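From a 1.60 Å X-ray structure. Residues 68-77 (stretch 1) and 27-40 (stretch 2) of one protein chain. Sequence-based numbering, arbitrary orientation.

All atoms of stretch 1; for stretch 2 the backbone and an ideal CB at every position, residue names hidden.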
# COMPACT_ATOMS: atom_id res chain seq x y z
N LYS A 68 -25.12 15.79 0.38
CA LYS A 68 -25.69 16.93 -0.32
C LYS A 68 -26.15 16.53 -1.71
O LYS A 68 -27.12 17.09 -2.25
CB LYS A 68 -24.69 18.07 -0.40
CG LYS A 68 -24.15 18.54 0.98
CD LYS A 68 -23.32 19.78 0.85
CE LYS A 68 -22.28 19.91 1.94
NZ LYS A 68 -22.87 20.16 3.26
N MET A 69 -25.48 15.53 -2.30
CA MET A 69 -25.82 15.07 -3.64
C MET A 69 -26.80 13.90 -3.61
O MET A 69 -27.68 13.82 -4.48
CB MET A 69 -24.54 14.70 -4.39
CG MET A 69 -24.79 14.27 -5.83
SD MET A 69 -23.30 13.71 -6.67
CE MET A 69 -22.26 15.18 -6.65
N TYR A 70 -26.69 13.01 -2.61
CA TYR A 70 -27.57 11.85 -2.47
C TYR A 70 -28.02 11.79 -1.02
O TYR A 70 -27.45 11.04 -0.21
CB TYR A 70 -26.88 10.54 -2.85
CG TYR A 70 -26.66 10.35 -4.33
CD1 TYR A 70 -27.64 9.80 -5.14
CD2 TYR A 70 -25.46 10.74 -4.92
CE1 TYR A 70 -27.45 9.64 -6.51
CE2 TYR A 70 -25.25 10.57 -6.27
CZ TYR A 70 -26.25 10.01 -7.06
OH TYR A 70 -26.03 9.85 -8.41
N PRO A 71 -29.05 12.56 -0.66
CA PRO A 71 -29.44 12.62 0.77
C PRO A 71 -30.06 11.35 1.28
O PRO A 71 -30.06 11.11 2.49
CB PRO A 71 -30.42 13.81 0.81
CG PRO A 71 -30.88 13.98 -0.63
CD PRO A 71 -29.67 13.63 -1.45
N ASN A 72 -30.59 10.50 0.41
CA ASN A 72 -31.27 9.29 0.86
C ASN A 72 -30.41 8.04 0.77
O ASN A 72 -30.92 6.95 1.00
CB ASN A 72 -32.58 9.14 0.11
CG ASN A 72 -33.42 10.43 0.17
OD1 ASN A 72 -33.81 11.01 -0.87
ND2 ASN A 72 -33.67 10.89 1.37
N ILE A 73 -29.12 8.18 0.48
CA ILE A 73 -28.17 7.09 0.63
C ILE A 73 -27.40 7.36 1.91
O ILE A 73 -26.46 8.17 1.93
CB ILE A 73 -27.24 6.96 -0.58
CG1 ILE A 73 -28.01 6.56 -1.82
CG2 ILE A 73 -26.12 5.92 -0.28
CD1 ILE A 73 -27.15 6.45 -3.06
N THR A 74 -27.79 6.67 2.98
CA THR A 74 -27.11 6.79 4.26
C THR A 74 -25.91 5.85 4.27
O THR A 74 -26.03 4.65 4.00
CB THR A 74 -28.07 6.45 5.41
OG1 THR A 74 -29.08 7.47 5.51
CG2 THR A 74 -27.29 6.32 6.72
N VAL A 75 -24.76 6.41 4.62
CA VAL A 75 -23.50 5.68 4.64
C VAL A 75 -23.07 5.49 6.09
O VAL A 75 -22.81 6.47 6.80
CB VAL A 75 -22.42 6.42 3.86
CG1 VAL A 75 -21.14 5.58 3.82
CG2 VAL A 75 -22.89 6.74 2.45
N LYS A 76 -22.96 4.24 6.52
CA LYS A 76 -22.50 3.91 7.87
C LYS A 76 -21.08 3.39 7.77
O LYS A 76 -20.83 2.41 7.07
CB LYS A 76 -23.38 2.84 8.50
CG LYS A 76 -24.79 3.32 8.79
CD LYS A 76 -25.64 2.14 9.13
CE LYS A 76 -25.10 1.44 10.37
NZ LYS A 76 -26.15 0.44 10.74
N VAL A 77 -20.16 4.02 8.50
CA VAL A 77 -18.74 3.68 8.42
C VAL A 77 -18.39 2.75 9.57
O VAL A 77 -18.73 3.03 10.73
CB VAL A 77 -17.85 4.93 8.46
CG1 VAL A 77 -16.40 4.55 8.26
CG2 VAL A 77 -18.27 5.90 7.42
N UNK A 27 -22.77 5.47 -14.75
CA UNK A 27 -23.35 6.26 -13.67
C UNK A 27 -23.10 7.73 -13.97
O UNK A 27 -21.95 8.15 -14.15
CB UNK A 27 -22.76 5.87 -12.31
N UNK A 28 -24.17 8.52 -13.94
CA UNK A 28 -24.10 9.98 -14.00
C UNK A 28 -24.31 10.52 -12.60
O UNK A 28 -25.46 10.63 -12.14
CB UNK A 28 -25.13 10.55 -14.97
N UNK A 29 -23.22 10.82 -11.90
CA UNK A 29 -23.34 11.29 -10.52
C UNK A 29 -24.24 12.54 -10.41
O UNK A 29 -24.02 13.55 -11.10
CB UNK A 29 -21.95 11.60 -9.96
N UNK A 30 -25.25 12.48 -9.52
CA UNK A 30 -26.23 13.55 -9.40
C UNK A 30 -27.50 13.28 -10.15
O UNK A 30 -28.50 13.96 -9.92
CB UNK A 30 -25.63 14.87 -9.89
N UNK A 31 -27.50 12.29 -11.02
CA UNK A 31 -28.71 11.93 -11.74
C UNK A 31 -29.08 10.48 -11.55
O UNK A 31 -30.25 10.15 -11.21
CB UNK A 31 -28.55 12.23 -13.23
N UNK A 32 -28.11 9.59 -11.72
CA UNK A 32 -28.35 8.16 -11.56
C UNK A 32 -28.59 7.81 -10.10
O UNK A 32 -27.91 8.32 -9.21
CB UNK A 32 -27.17 7.35 -12.11
N UNK A 33 -29.60 6.98 -9.84
CA UNK A 33 -29.85 6.50 -8.52
C UNK A 33 -30.48 7.48 -7.58
O UNK A 33 -30.59 7.14 -6.38
CB UNK A 33 -28.53 6.01 -7.91
N UNK A 34 -30.94 8.63 -8.09
CA UNK A 34 -31.45 9.68 -7.19
C UNK A 34 -32.72 9.27 -6.40
O UNK A 34 -33.08 9.93 -5.42
CB UNK A 34 -31.75 10.94 -8.01
N UNK A 35 -33.44 8.25 -6.88
CA UNK A 35 -34.65 7.73 -6.27
C UNK A 35 -34.34 6.71 -5.18
O UNK A 35 -35.26 6.23 -4.52
CB UNK A 35 -35.55 7.10 -7.34
N UNK A 36 -33.09 6.35 -4.99
CA UNK A 36 -32.78 5.28 -4.06
C UNK A 36 -32.88 5.81 -2.64
O UNK A 36 -32.39 6.91 -2.34
CB UNK A 36 -31.39 4.70 -4.33
N UNK A 37 -33.49 5.01 -1.77
CA UNK A 37 -33.52 5.23 -0.33
C UNK A 37 -32.99 3.97 0.34
O UNK A 37 -33.69 2.95 0.38
CB UNK A 37 -34.93 5.57 0.16
N UNK A 38 -31.76 4.02 0.84
CA UNK A 38 -31.20 2.85 1.49
C UNK A 38 -30.02 3.27 2.35
O UNK A 38 -29.60 4.44 2.38
CB UNK A 38 -30.78 1.80 0.46
N UNK A 39 -29.48 2.28 3.05
CA UNK A 39 -28.30 2.43 3.88
C UNK A 39 -27.27 1.40 3.48
O UNK A 39 -27.59 0.22 3.29
CB UNK A 39 -28.65 2.30 5.36
N UNK A 40 -26.02 1.84 3.36
CA UNK A 40 -24.91 0.96 3.04
C UNK A 40 -23.87 1.08 4.15
O UNK A 40 -23.71 2.13 4.77
CB UNK A 40 -24.31 1.30 1.68

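At position 27 the CB points toward stretch 1 but has none of its atoms within 5.5 Å, so the contact leaves the choice wide; the residue is Ile27. At 28 nothing of stretch 1 lies within 5.5 Å of the ideal CB, so almost any side chain, long polar ones included, would do; Lys28 leads its end away.

Position 29 has its ideal CB 4.1 Å from Met69 SD. An apolar side chain of medium size would suit, and Leu29 places its CD2 4.3 Å from Tyr70 CE2. Position 30 has phi 97° and psi -13°, angles at which a CB would be jammed against the preceding carbonyl oxygen. Glycine is called for, and Gly30 N donates to Tyr70 OH (3.0 Å).

The CB of 31 points away into space free of stretch 1, where a polar residue is as good as any; it is Glu31. At 32 the CB lies sideways, 4.6 Å from Tyr70 OH, and a small or polar side chain would fit. It is Thr32; its OG1 accepts from Lys28 N (2.8 Å). Tyr70 OH donates to Thr32 O (2.6 Å), so this hydroxyl, accepting from one peptide and donating to another, ties the loop around itself.

Position 33 has phi 75°, which favours glycine, and its ideal CB would point toward the ring, 4.0 Å from Tyr70 CE1. Gly33 leaves its backbone at the ring edge. At 34 the ideal CB is 4.7 Å from Tyr70 CE1, so a long chain could start beside the ring and leave; Lys34 does so, its NZ donating to Glu31 O (3.3 Å). Position 35 points away from stretch 1, so polar residues suit it; Asp35 makes no contact with that stretch.

At 36 the ideal CB is 4.6 Å from Ile73 CG1, inviting an aliphatic residue such as the deposited Ile36. At 37 it is 4.3 Å from Asn72 CB; many flexible chains would pass, and Lys37 packs its CG 4.0 Å from Asn72 CB.

Positions 38 to 40 pair in parallel with Ile73, Thr74 and Val75, and beta-branched residues suit such extended backbone. Thr38 shares the face of Ile73; its N donates to Asn72 O (3.1 Å). Position 39 shares Thr74's face, where polar or small branched groups fit: Thr39 sets CG2 3.5 Å from Lys76 CD. Position 40 returns to the face of Ile73 and Val75, which offers methyls to an aliphatic chain. Ile40 brings CD1 to 4.1 Å from Ile73 CG2.

Stretch 2 27-40: IKLGETGKDIKTTI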
# COMPACT_ATOMS: atom_id res chain seq x y z
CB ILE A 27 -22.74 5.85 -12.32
CG1 ILE A 27 -23.09 4.41 -11.99
CG2 ILE A 27 -23.22 6.77 -11.21
CD1 ILE A 27 -22.41 3.94 -10.77
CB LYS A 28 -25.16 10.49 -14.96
CG LYS A 28 -25.08 9.98 -16.45
CD LYS A 28 -26.44 10.33 -17.17
CE LYS A 28 -26.26 10.20 -18.69
NZ LYS A 28 -27.57 10.27 -19.44
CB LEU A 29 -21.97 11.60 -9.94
CG LEU A 29 -21.11 10.43 -9.60
CD1 LEU A 29 -19.71 10.92 -9.16
CD2 LEU A 29 -21.74 9.59 -8.48
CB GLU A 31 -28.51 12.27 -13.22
CG GLU A 31 -28.42 13.77 -13.43
CD GLU A 31 -29.72 14.49 -13.13
OE1 GLU A 31 -30.76 13.79 -12.99
OE2 GLU A 31 -29.71 15.75 -13.05
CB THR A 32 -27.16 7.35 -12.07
OG1 THR A 32 -26.78 7.84 -13.36
CG2 THR A 32 -27.49 5.85 -12.15
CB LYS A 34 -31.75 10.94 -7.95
CG LYS A 34 -32.86 10.49 -8.97
CD LYS A 34 -33.01 11.48 -10.16
CE LYS A 34 -34.10 10.86 -11.06
NZ LYS A 34 -33.43 9.74 -11.78
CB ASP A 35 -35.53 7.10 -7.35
CG ASP A 35 -34.77 6.08 -8.26
OD1 ASP A 35 -33.49 6.09 -8.37
OD2 ASP A 35 -35.50 5.28 -8.92
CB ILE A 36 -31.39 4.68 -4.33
CG1 ILE A 36 -31.32 4.13 -5.75
CG2 ILE A 36 -31.11 3.56 -3.34
CD1 ILE A 36 -29.90 3.75 -6.16
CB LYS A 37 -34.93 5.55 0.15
CG LYS A 37 -35.62 6.70 -0.61
CD LYS A 37 -37.12 6.77 -0.36
CE LYS A 37 -37.76 7.96 -1.09
NZ LYS A 37 -36.96 8.45 -2.27
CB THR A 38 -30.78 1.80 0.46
OG1 THR A 38 -30.35 0.60 1.11
CG2 THR A 38 -29.63 2.31 -0.39
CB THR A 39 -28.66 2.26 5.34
OG1 THR A 39 -29.60 3.26 5.72
CG2 THR A 39 -27.43 2.39 6.19
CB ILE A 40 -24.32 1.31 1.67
CG1 ILE A 40 -23.85 2.76 1.63
CG2 ILE A 40 -25.42 1.08 0.59
CD1 ILE A 40 -23.12 3.16 0.32
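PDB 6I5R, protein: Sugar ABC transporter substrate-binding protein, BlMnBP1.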